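Local coordinates for phosphoribosylaminoimidazole-succinocarboxamide synthase (Pyrococcus horikoshii, PDB 4O7W), which catalyses the ATP-dependent joining of L-aspartate to 5-amino-1-(5-phospho-D-ribosyl)imidazole-4-carboxylate, a step of de novo purine biosynthesis, at residues 90-95 with 152-157; 94-99 with 110-115; 98-103 with 116-121. All coordinates share one frame; numbering follows the deposited sequence.

Interaction 1: residues 90-95 with 152-157; sequences VVVRNV and IALKVN. With TYD (thymidine-5'-diphosphate), chain B.
V90, V92 and N94 meet A153 and N157 where helix 143-165 packs across one face of the antiparallel sheet that contains strand 84-93, a helix-on-sheet layer. The short axes approach to 9.1 Å and cross at -43°. A153 CB touches both valines, lying 3.7 Å from V92 CG2 and 3.9 Å from V90 CG1. N157, one turn further along the helix, reaches out to N94 because its CG stands anti to the backbone N (chi1 -174°). Its CB lies 3.7 Å from V92 CG1, and its CG is 3.6 Å from the same methyl. Past CB the side chain becomes a polar amide: N157 ND2 donates to N94 OD1 over 2.8 Å, while N157 OD1 accepts from N94 ND2 over 2.9 Å. The two amide planes differ by 13°, and each donor meets a lone pair in the partner's carbonyl plane. This reciprocal pair fixes the rotation of both buried amides, and N94 ND2 makes a further bond to the backbone oxygen of L171 on strand 169-180. V91 and R93 point away from the helix, and their side chains meet the bound thymidine diphosphate. V91 packs on its sugar and base, and the arginine grips its alpha-phosphate with both terminal nitrogens, R93 NH2 lying only 2.6 Å from O1A, which sits at the edge of the guanidinium, in its plane.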
loop_
_atom_site.group_PDB
_atom_site.type_symbol
_atom_site.label_atom_id
_atom_site.label_comp_id
_atom_site.label_asym_id
_atom_site.label_seq_id
_atom_site.Cartn_x
_atom_site.Cartn_y
_atom_site.Cartn_z
ATOM N N VAL A 90 5.395 -1.428 -11.118
ATOM C CA VAL A 90 5.345 -0.010 -10.756
ATOM C C VAL A 90 4.235 0.656 -11.540
ATOM O O VAL A 90 4.323 0.793 -12.757
ATOM C CB VAL A 90 6.694 0.692 -11.012
ATOM C CG1 VAL A 90 6.644 2.164 -10.578
ATOM C CG2 VAL A 90 7.812 -0.033 -10.264
ATOM N N VAL A 91 3.170 1.039 -10.848
ATOM C CA VAL A 91 1.986 1.554 -11.518
ATOM C C VAL A 91 1.895 3.089 -11.363
ATOM O O VAL A 91 1.989 3.622 -10.251
ATOM C CB VAL A 91 0.703 0.845 -11.015
ATOM C CG1 VAL A 91 -0.522 1.469 -11.649
ATOM C CG2 VAL A 91 0.752 -0.666 -11.323
ATOM N N VAL A 92 1.752 3.788 -12.484
ATOM C CA VAL A 92 1.558 5.237 -12.493
ATOM C C VAL A 92 0.128 5.522 -12.976
ATOM O O VAL A 92 -0.331 4.905 -13.929
ATOM C CB VAL A 92 2.577 5.935 -13.428
ATOM C CG1 VAL A 92 2.449 7.446 -13.342
ATOM C CG2 VAL A 92 4.000 5.506 -13.107
ATOM N N ARG A 93 -0.583 6.416 -12.287
ATOM C CA ARG A 93 -2.002 6.660 -12.561
ATOM C C ARG A 93 -2.283 8.175 -12.688
ATOM O O ARG A 93 -1.926 8.950 -11.798
ATOM C CB ARG A 93 -2.876 6.000 -11.468
ATOM C CG ARG A 93 -2.261 4.722 -10.857
ATOM C CD ARG A 93 -3.176 3.972 -9.878
ATOM N NE ARG A 93 -4.269 3.327 -10.591
ATOM C CZ ARG A 93 -4.544 2.026 -10.615
ATOM N NH1 ARG A 93 -3.850 1.129 -9.912
ATOM N NH2 ARG A 93 -5.553 1.624 -11.364
ATOM N N ASN A 94 -2.889 8.581 -13.809
ATOM C CA ASN A 94 -3.292 9.979 -14.064
ATOM C C ASN A 94 -4.789 10.189 -13.881
ATOM O O ASN A 94 -5.238 11.268 -13.470
ATOM C CB ASN A 94 -2.897 10.405 -15.480
ATOM C CG ASN A 94 -1.420 10.204 -15.751
ATOM O OD1 ASN A 94 -0.576 10.721 -15.013
ATOM N ND2 ASN A 94 -1.094 9.428 -16.789
ATOM N N VAL A 95 -5.553 9.149 -14.215
ATOM C CA VAL A 95 -7.002 9.177 -14.185
ATOM C C VAL A 95 -7.468 7.926 -13.433
ATOM O O VAL A 95 -6.899 6.839 -13.620
ATOM C CB VAL A 95 -7.556 9.196 -15.627
ATOM C CG1 VAL A 95 -9.059 8.949 -15.656
ATOM C CG2 VAL A 95 -7.209 10.523 -16.304
ATOM N N ILE A 152 12.062 7.765 -12.362
ATOM C CA ILE A 152 11.978 7.314 -13.756
ATOM C C ILE A 152 10.518 7.089 -14.212
ATOM O O ILE A 152 10.123 7.561 -15.286
ATOM C CB ILE A 152 12.803 6.043 -14.021
ATOM C CG1 ILE A 152 14.296 6.296 -13.756
ATOM C CG2 ILE A 152 12.596 5.569 -15.458
ATOM C CD1 ILE A 152 15.065 5.021 -13.420
ATOM N N ALA A 153 9.733 6.384 -13.402
ATOM C CA ALA A 153 8.338 6.115 -13.750
ATOM C C ALA A 153 7.571 7.412 -14.038
ATOM O O ALA A 153 6.815 7.481 -15.000
ATOM C CB ALA A 153 7.647 5.306 -12.656
ATOM N N LEU A 154 7.780 8.425 -13.196
ATOM C CA LEU A 154 7.118 9.717 -13.344
ATOM C C LEU A 154 7.604 10.477 -14.592
ATOM O O LEU A 154 6.819 11.171 -15.256
ATOM C CB LEU A 154 7.309 10.553 -12.071
ATOM C CG LEU A 154 6.508 10.129 -10.829
ATOM C CD1 LEU A 154 6.894 10.995 -9.632
ATOM C CD2 LEU A 154 5.004 10.210 -11.083
ATOM N N LYS A 155 8.889 10.340 -14.915
ATOM C CA LYS A 155 9.417 10.915 -16.165
ATOM C C LYS A 155 8.823 10.190 -17.384
ATOM O O LYS A 155 8.371 10.838 -18.339
ATOM C CB LYS A 155 10.950 10.900 -16.177
ATOM C CG LYS A 155 11.552 11.500 -17.437
ATOM C CD LYS A 155 13.070 11.613 -17.374
ATOM C CE LYS A 155 13.582 11.966 -18.776
ATOM N NZ LYS A 155 15.055 12.133 -18.892
ATOM N N VAL A 156 8.778 8.857 -17.323
ATOM C CA VAL A 156 8.143 8.050 -18.378
ATOM C C VAL A 156 6.687 8.496 -18.589
ATOM O O VAL A 156 6.241 8.719 -19.732
ATOM C CB VAL A 156 8.209 6.539 -18.064
ATOM C CG1 VAL A 156 7.338 5.744 -19.031
ATOM C CG2 VAL A 156 9.657 6.037 -18.079
ATOM N N ASN A 157 5.958 8.645 -17.482
ATOM C CA ASN A 157 4.589 9.152 -17.521
ATOM C C ASN A 157 4.445 10.448 -18.326
ATOM O O ASN A 157 3.608 10.524 -19.220
ATOM C CB ASN A 157 4.062 9.370 -16.112
ATOM C CG ASN A 157 2.593 9.755 -16.099
ATOM O OD1 ASN A 157 1.783 9.191 -16.850
ATOM N ND2 ASN A 157 2.233 10.709 -15.235
HETATM P PA TYD B . -4.904 -1.815 -11.894
HETATM O O1A TYD B . -6.066 -0.882 -12.048
HETATM O O2A TYD B . -4.107 -1.671 -10.614
HETATM O O3A TYD B . -5.313 -3.366 -11.962
HETATM P PB TYD B . -6.340 -4.122 -12.951
HETATM O O1B TYD B . -7.515 -3.194 -13.161
HETATM O O2B TYD B . -5.547 -4.330 -14.224
HETATM O O3B TYD B . -6.611 -5.401 -12.216
HETATM O "O5'" TYD B . -3.961 -1.640 -13.166
HETATM C "C5'" TYD B . -3.320 -0.398 -13.403
HETATM C "C4'" TYD B . -2.627 -0.370 -14.766
HETATM O "O4'" TYD B . -1.412 -1.113 -14.682
HETATM C "C3'" TYD B . -3.440 -0.981 -15.912
HETATM O "O3'" TYD B . -3.124 -0.259 -17.098
HETATM C "C2'" TYD B . -2.899 -2.383 -16.074
HETATM C "C1'" TYD B . -1.471 -2.256 -15.550
HETATM N N1 TYD B . -1.039 -3.434 -14.790
HETATM C C2 TYD B . -0.538 -4.584 -15.472
HETATM O O2 TYD B . -0.464 -4.594 -16.713
HETATM N N3 TYD B . -0.126 -5.659 -14.782
HETATM C C4 TYD B . -0.163 -5.661 -13.432
HETATM O O4 TYD B . 0.234 -6.650 -12.797
HETATM C C5 TYD B . -0.659 -4.471 -12.680
HETATM C C5M TYD B . -0.711 -4.437 -11.163
HETATM C C6 TYD B . -1.084 -3.387 -13.439
#

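Interaction 2: residues 94-99 with 110-115. With TYD (thymidine-5'-diphosphate), chain B.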
loop_
_atom_site.group_PDB
_atom_site.type_symbol
_atom_site.label_atom_id
_atom_site.label_comp_id
_atom_site.label_asym_id
_atom_site.label_seq_id
_atom_site.Cartn_x
_atom_site.Cartn_y
_atom_site.Cartn_z
ATOM N N ASN A 94 -2.889 8.581 -13.809
ATOM C CA ASN A 94 -3.292 9.979 -14.064
ATOM C C ASN A 94 -4.789 10.189 -13.881
ATOM O O ASN A 94 -5.238 11.268 -13.470
ATOM C CB ASN A 94 -2.897 10.405 -15.480
ATOM C CG ASN A 94 -1.420 10.204 -15.751
ATOM O OD1 ASN A 94 -0.576 10.721 -15.013
ATOM N ND2 ASN A 94 -1.094 9.428 -16.789
ATOM N N VAL A 95 -5.553 9.149 -14.215
ATOM C CA VAL A 95 -7.002 9.177 -14.185
ATOM C C VAL A 95 -7.468 7.926 -13.433
ATOM O O VAL A 95 -6.899 6.839 -13.620
ATOM C CB VAL A 95 -7.556 9.196 -15.627
ATOM C CG1 VAL A 95 -9.059 8.949 -15.656
ATOM C CG2 VAL A 95 -7.209 10.523 -16.304
ATOM N N VAL A 96 -8.478 8.091 -12.579
ATOM C CA VAL A 96 -9.049 7.001 -11.772
ATOM C C VAL A 96 -9.700 5.932 -12.657
ATOM O O VAL A 96 -10.578 6.229 -13.495
ATOM C CB VAL A 96 -10.046 7.547 -10.719
ATOM C CG1 VAL A 96 -10.744 6.421 -9.962
ATOM C CG2 VAL A 96 -9.315 8.466 -9.744
ATOM N N ALA A 97 -9.227 4.698 -12.483
ATOM C CA ALA A 97 -9.739 3.525 -13.189
ATOM C C ALA A 97 -9.253 2.281 -12.455
ATOM O O ALA A 97 -8.386 2.365 -11.573
ATOM C CB ALA A 97 -9.248 3.512 -14.636
ATOM N N GLY A 98 -9.804 1.131 -12.828
ATOM C CA GLY A 98 -9.391 -0.150 -12.283
ATOM C C GLY A 98 -9.418 -0.208 -10.766
ATOM O O GLY A 98 -10.375 0.254 -10.128
ATOM N N SER A 99 -8.347 -0.749 -10.192
ATOM C CA SER A 99 -8.275 -1.017 -8.748
ATOM C C SER A 99 -8.247 0.242 -7.883
ATOM O O SER A 99 -8.575 0.178 -6.699
ATOM C CB SER A 99 -7.034 -1.872 -8.426
ATOM O OG SER A 99 -5.870 -1.059 -8.503
ATOM N N TYR A 110 -12.259 10.220 -13.006
ATOM C CA TYR A 110 -11.793 11.335 -12.184
ATOM C C TYR A 110 -10.338 11.653 -12.504
ATOM O O TYR A 110 -9.470 10.774 -12.512
ATOM C CB TYR A 110 -11.983 11.014 -10.705
ATOM C CG TYR A 110 -11.656 12.125 -9.725
ATOM C CD1 TYR A 110 -12.684 12.851 -9.073
ATOM C CD2 TYR A 110 -10.326 12.419 -9.404
ATOM C CE1 TYR A 110 -12.376 13.842 -8.153
ATOM C CE2 TYR A 110 -10.015 13.396 -8.481
ATOM C CZ TYR A 110 -11.034 14.105 -7.867
ATOM O OH TYR A 110 -10.661 15.069 -6.976
ATOM N N GLU A 111 -10.089 12.928 -12.781
ATOM C CA GLU A 111 -8.771 13.397 -13.093
ATOM C C GLU A 111 -7.991 13.701 -11.816
ATOM O O GLU A 111 -8.373 14.578 -11.056
ATOM C CB GLU A 111 -8.888 14.658 -13.920
ATOM C CG GLU A 111 -7.564 15.350 -14.157
ATOM C CD GLU A 111 -7.184 15.249 -15.599
ATOM O OE1 GLU A 111 -7.095 14.099 -16.102
ATOM O OE2 GLU A 111 -7.025 16.322 -16.228
ATOM N N LEU A 112 -6.893 12.984 -11.587
ATOM C CA LEU A 112 -6.119 13.173 -10.361
ATOM C C LEU A 112 -5.369 14.514 -10.360
ATOM O O LEU A 112 -4.923 14.950 -11.413
ATOM C CB LEU A 112 -5.149 11.999 -10.146
ATOM C CG LEU A 112 -5.833 10.642 -9.951
ATOM C CD1 LEU A 112 -4.854 9.497 -10.208
ATOM C CD2 LEU A 112 -6.445 10.547 -8.556
ATOM N N PRO A 113 -5.244 15.168 -9.179
ATOM C CA PRO A 113 -4.560 16.471 -9.114
ATOM C C PRO A 113 -3.075 16.349 -9.436
ATOM O O PRO A 113 -2.459 17.313 -9.890
ATOM C CB PRO A 113 -4.771 16.932 -7.656
ATOM C CG PRO A 113 -5.125 15.691 -6.879
ATOM C CD PRO A 113 -5.765 14.734 -7.861
ATOM N N GLU A 114 -2.514 15.161 -9.206
ATOM C CA GLU A 114 -1.169 14.835 -9.636
ATOM C C GLU A 114 -1.053 13.301 -9.762
ATOM O O GLU A 114 -1.893 12.569 -9.235
ATOM C CB GLU A 114 -0.104 15.424 -8.680
ATOM C CG GLU A 114 -0.099 14.871 -7.259
ATOM C CD GLU A 114 -1.201 15.441 -6.370
ATOM O OE1 GLU A 114 -1.863 14.647 -5.657
ATOM O OE2 GLU A 114 -1.412 16.681 -6.381
ATOM N N PRO A 115 -0.026 12.815 -10.470
ATOM C CA PRO A 115 0.034 11.367 -10.690
ATOM C C PRO A 115 0.221 10.559 -9.395
ATOM O O PRO A 115 0.814 11.043 -8.430
ATOM C CB PRO A 115 1.228 11.201 -11.638
ATOM C CG PRO A 115 1.491 12.578 -12.202
ATOM C CD PRO A 115 1.085 13.530 -11.125
HETATM P PA TYD B . -4.904 -1.815 -11.894
HETATM O O1A TYD B . -6.066 -0.882 -12.048
HETATM O O2A TYD B . -4.107 -1.671 -10.614
HETATM O O3A TYD B . -5.313 -3.366 -11.962
HETATM P PB TYD B . -6.340 -4.122 -12.951
HETATM O O1B TYD B . -7.515 -3.194 -13.161
HETATM O O2B TYD B . -5.547 -4.330 -14.224
HETATM O O3B TYD B . -6.611 -5.401 -12.216
HETATM O "O5'" TYD B . -3.961 -1.640 -13.166
HETATM C "C5'" TYD B . -3.320 -0.398 -13.403
HETATM C "C4'" TYD B . -2.627 -0.370 -14.766
HETATM O "O4'" TYD B . -1.412 -1.113 -14.682
HETATM C "C3'" TYD B . -3.440 -0.981 -15.912
HETATM O "O3'" TYD B . -3.124 -0.259 -17.098
HETATM C "C2'" TYD B . -2.899 -2.383 -16.074
HETATM C "C1'" TYD B . -1.471 -2.256 -15.550
HETATM N N1 TYD B . -1.039 -3.434 -14.790
HETATM C C2 TYD B . -0.538 -4.584 -15.472
HETATM O O2 TYD B . -0.464 -4.594 -16.713
HETATM N N3 TYD B . -0.126 -5.659 -14.782
HETATM C C4 TYD B . -0.163 -5.661 -13.432
HETATM O O4 TYD B . 0.234 -6.650 -12.797
HETATM C C5 TYD B . -0.659 -4.471 -12.680
HETATM C C5M TYD B . -0.711 -4.437 -11.163
HETATM C C6 TYD B . -1.084 -3.387 -13.439
#
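The neck of the loop joining strands 84-93 and 111-121 is closed by a single antiparallel bridge in which V95 faces E111 as a non-hydrogen-bonded pair. Backbone bonds flank that pair: L112 N donates to N94 O at 3.0 Å, and V96 N to Y110 O at 2.9 Å. V95 and E111 put their side chains on the same face of the sheet. A bend at chi2 (111°) folds the glutamate back over its neighbour, so that E111 OE1 comes 3.6 Å from V95 CG2. V96 brings its CG2 methyl against segment 110-115, touching Y110 CB at 3.8 Å and, with its side chain crossing that of the leucine at about a right angle, L112 CD2 at 3.7 Å. L112 also brings CB, CG and CD1 against the N94 carbonyl oxygen that its own N-H binds. The N94 amide, held by N157 of helix 143-165, lays OD1 3.9 Å from P115 CB. Past the bridge the loop runs to the bound nucleotide. G98 takes a positive phi, and S99 N then donates to O1A of the thymidine diphosphate at 2.9 Å while S99 OG donates to O2A at 2.8 Å. Backbone pairing and apolar packing thus hold the neck shut, whereas a few residues on S99 offers polar groups to the alpha-phosphate, which suggests that the loop could receive the phosphate of the ribonucleotide substrate in the same way.

Interaction 3: residues 98-103 with 116-121; sequences GSLKKR and IVELYY. With TYD (thymidine-5'-diphosphate), chain B; ACT (acetate ion), chain E.
The backbones stay apart, with the nearest CA atoms, those of L100 and I116, 9.6 Å from each other, and residues 99-101, which have helical backbone angles, face strand 116-121 through side chains and water. L100 and I116 reach toward each other tip to tip, CD2 of the leucine lying 4.0 Å from CD1 of the isoleucine. Beside this apolar pair one water bridges three polar groups: it accepts from R103 NE at 2.9 Å and donates to S99 OG at 3.0 Å and to E118 OE2, whose position is less certain. The water sits in the plane of the R103 guanidinium, at its edge. A bend at chi3 (-79°) swings that group so that NH1 meets O of an acetate ion, probably from the crystallisation liquor, also at the edge, at 3.0 Å; NH1 bonds M130 O of the second subunit as well. Y120 OH donates to E118 OE1 at 2.6 Å, arriving from above the carboxylate plane, 52° out of it. The same oxygen takes a salt bridge from R93, so it is gripped twice. One face of the Y120 ring carries the thymine methyl C5M, 4.1 Å above the plane and offset toward the rim. The contact thus lies between the nucleotide pocket and the subunit interface, with strand 84-93 paired alongside E118 and Y120, while V117 and L119 on the intervening positions pack on helix 143-165.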
loop_
_atom_site.group_PDB
_atom_site.type_symbol
_atom_site.label_atom_id
_atom_site.label_comp_id
_atom_site.label_asym_id
_atom_site.label_seq_id
_atom_site.Cartn_x
_atom_site.Cartn_y
_atom_site.Cartn_z
ATOM N N GLY A 98 -9.804 1.131 -12.828
ATOM C CA GLY A 98 -9.391 -0.150 -12.283
ATOM C C GLY A 98 -9.418 -0.208 -10.766
ATOM O O GLY A 98 -10.375 0.254 -10.128
ATOM N N SER A 99 -8.347 -0.749 -10.192
ATOM C CA SER A 99 -8.275 -1.017 -8.748
ATOM C C SER A 99 -8.247 0.242 -7.883
ATOM O O SER A 99 -8.575 0.178 -6.699
ATOM C CB SER A 99 -7.034 -1.872 -8.426
ATOM O OG SER A 99 -5.870 -1.059 -8.503
ATOM N N LEU A 100 -7.829 1.376 -8.451
ATOM C CA LEU A 100 -7.829 2.635 -7.696
ATOM C C LEU A 100 -9.222 3.000 -7.131
ATOM O O LEU A 100 -9.331 3.684 -6.112
ATOM C CB LEU A 100 -7.242 3.787 -8.527
ATOM C CG LEU A 100 -6.974 5.080 -7.761
ATOM C CD1 LEU A 100 -6.002 4.864 -6.594
ATOM C CD2 LEU A 100 -6.483 6.199 -8.676
ATOM N N LYS A 101 -10.266 2.541 -7.804
ATOM C CA LYS A 101 -11.641 2.781 -7.372
ATOM C C LYS A 101 -11.950 2.083 -6.052
ATOM O O LYS A 101 -12.830 2.516 -5.340
ATOM C CB LYS A 101 -12.628 2.309 -8.447
ATOM C CG LYS A 101 -12.604 3.162 -9.702
ATOM C CD LYS A 101 -13.726 2.748 -10.637
ATOM C CE LYS A 101 -13.420 1.427 -11.323
ATOM N NZ LYS A 101 -14.524 1.098 -12.256
ATOM N N LYS A 102 -11.207 1.022 -5.726
ATOM C CA LYS A 102 -11.365 0.329 -4.446
ATOM C C LYS A 102 -10.487 0.923 -3.346
ATOM O O LYS A 102 -10.565 0.517 -2.189
ATOM C CB LYS A 102 -11.053 -1.170 -4.589
ATOM C CG LYS A 102 -12.127 -1.971 -5.305
ATOM C CD LYS A 102 -11.772 -3.453 -5.356
ATOM N N ARG A 103 -9.657 1.891 -3.694
ATOM C CA ARG A 103 -8.714 2.406 -2.733
ATOM C C ARG A 103 -9.038 3.848 -2.385
ATOM O O ARG A 103 -8.748 4.284 -1.277
ATOM C CB ARG A 103 -7.299 2.278 -3.285
ATOM C CG ARG A 103 -6.249 1.960 -2.243
ATOM C CD ARG A 103 -4.892 1.757 -2.895
ATOM N NE ARG A 103 -4.747 0.441 -3.515
ATOM C CZ ARG A 103 -4.563 -0.685 -2.826
ATOM N NH1 ARG A 103 -4.531 -0.685 -1.487
ATOM N NH2 ARG A 103 -4.431 -1.826 -3.469
ATOM N N ILE A 116 -0.347 9.356 -9.369
ATOM C CA ILE A 116 -0.142 8.413 -8.272
ATOM C C ILE A 116 0.832 7.320 -8.713
ATOM O O ILE A 116 0.728 6.802 -9.816
ATOM C CB ILE A 116 -1.489 7.797 -7.817
ATOM C CG1 ILE A 116 -2.325 8.863 -7.105
ATOM C CG2 ILE A 116 -1.269 6.574 -6.933
ATOM C CD1 ILE A 116 -3.712 8.404 -6.716
ATOM N N VAL A 117 1.788 6.982 -7.863
ATOM C CA VAL A 117 2.666 5.834 -8.128
ATOM C C VAL A 117 2.351 4.779 -7.077
ATOM O O VAL A 117 2.290 5.090 -5.884
ATOM C CB VAL A 117 4.168 6.196 -8.044
ATOM C CG1 VAL A 117 5.031 5.013 -8.479
ATOM C CG2 VAL A 117 4.483 7.423 -8.888
ATOM N N GLU A 118 2.142 3.548 -7.525
ATOM C CA GLU A 118 1.875 2.422 -6.632
ATOM C C GLU A 118 2.894 1.329 -6.919
ATOM O O GLU A 118 3.246 1.066 -8.082
ATOM C CB GLU A 118 0.457 1.883 -6.819
ATOM C CG GLU A 118 -0.664 2.889 -6.537
ATOM C CD GLU A 118 -2.038 2.377 -6.944
ATOM O OE1 GLU A 118 -2.124 1.404 -7.729
ATOM O OE2 GLU A 118 -3.049 2.953 -6.492
ATOM N N LEU A 119 3.390 0.721 -5.853
ATOM C CA LEU A 119 4.315 -0.394 -5.968
ATOM C C LEU A 119 3.584 -1.675 -5.609
ATOM O O LEU A 119 2.942 -1.738 -4.574
ATOM C CB LEU A 119 5.469 -0.206 -4.997
ATOM C CG LEU A 119 6.257 1.095 -5.169
ATOM C CD1 LEU A 119 7.226 1.232 -4.004
ATOM C CD2 LEU A 119 6.973 1.116 -6.514
ATOM N N TYR A 120 3.687 -2.680 -6.472
ATOM C CA TYR A 120 3.093 -3.992 -6.244
ATOM C C TYR A 120 4.216 -5.012 -6.210
ATOM O O TYR A 120 5.072 -5.036 -7.091
ATOM C CB TYR A 120 2.087 -4.350 -7.341
ATOM C CG TYR A 120 0.841 -3.505 -7.287
ATOM C CD1 TYR A 120 -0.241 -3.875 -6.485
ATOM C CD2 TYR A 120 0.758 -2.312 -8.014
ATOM C CE1 TYR A 120 -1.382 -3.091 -6.419
ATOM C CE2 TYR A 120 -0.374 -1.521 -7.960
ATOM C CZ TYR A 120 -1.435 -1.903 -7.158
ATOM O OH TYR A 120 -2.543 -1.098 -7.115
ATOM N N TYR A 121 4.215 -5.843 -5.182
ATOM C CA TYR A 121 5.207 -6.879 -5.049
ATOM C C TYR A 121 4.836 -8.073 -5.952
ATOM O O TYR A 121 3.759 -8.652 -5.815
ATOM C CB TYR A 121 5.301 -7.272 -3.568
ATOM C CG TYR A 121 6.099 -8.530 -3.252
ATOM C CD1 TYR A 121 7.277 -8.851 -3.950
ATOM C CD2 TYR A 121 5.683 -9.377 -2.221
ATOM C CE1 TYR A 121 8.004 -9.995 -3.636
ATOM C CE2 TYR A 121 6.402 -10.507 -1.895
ATOM C CZ TYR A 121 7.541 -10.814 -2.604
ATOM O OH TYR A 121 8.211 -11.941 -2.256
HETATM P PA TYD B . -4.904 -1.815 -11.894
HETATM O O1A TYD B . -6.066 -0.882 -12.048
HETATM O O2A TYD B . -4.107 -1.671 -10.614
HETATM O O3A TYD B . -5.313 -3.366 -11.962
HETATM P PB TYD B . -6.340 -4.122 -12.951
HETATM O O1B TYD B . -7.515 -3.194 -13.161
HETATM O O2B TYD B . -5.547 -4.330 -14.224
HETATM O O3B TYD B . -6.611 -5.401 -12.216
HETATM O "O5'" TYD B . -3.961 -1.640 -13.166
HETATM C "C5'" TYD B . -3.320 -0.398 -13.403
HETATM C "C4'" TYD B . -2.627 -0.370 -14.766
HETATM O "O4'" TYD B . -1.412 -1.113 -14.682
HETATM C "C3'" TYD B . -3.440 -0.981 -15.912
HETATM O "O3'" TYD B . -3.124 -0.259 -17.098
HETATM C "C2'" TYD B . -2.899 -2.383 -16.074
HETATM C "C1'" TYD B . -1.471 -2.256 -15.550
HETATM N N1 TYD B . -1.039 -3.434 -14.790
HETATM C C2 TYD B . -0.538 -4.584 -15.472
HETATM O O2 TYD B . -0.464 -4.594 -16.713
HETATM N N3 TYD B . -0.126 -5.659 -14.782
HETATM C C4 TYD B . -0.163 -5.661 -13.432
HETATM O O4 TYD B . 0.234 -6.650 -12.797
HETATM C C5 TYD B . -0.659 -4.471 -12.680
HETATM C C5M TYD B . -0.711 -4.437 -11.163
HETATM C C6 TYD B . -1.084 -3.387 -13.439
HETATM C C ACT E . -4.987 -3.682 1.301
HETATM O O ACT E . -4.344 -3.033 0.445
HETATM O OXT ACT E . -5.471 -3.130 2.310
HETATM C CH3 ACT E . -5.189 -5.162 1.107
HETATM O O HOH W 1 -5.226 0.970 -6.350
#

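How the interactions relate
Interaction 1 sets strand 84-93 against helix 143-165, while interactions 2 and 3 join strand 111-121 to the loop that precedes it; the two strands are neighbours in one sheet. Interactions 1 and 3 are buried; interaction 2, at the loop neck, is only partly so. Their chemistry follows their place: helix-to-sheet packing closed by an amide pair in 1, backbone pairing in 2, and a water-bridged polar cluster beside an apolar pair in 3. Interactions 1 and 2 share N94 and V95; 2 and 3 share G98 and S99, though S99 touches the opposite segment only in 3. R93 links interaction 1 to interaction 3 through its salt bridge to E118, and all three reach the thymidine diphosphate.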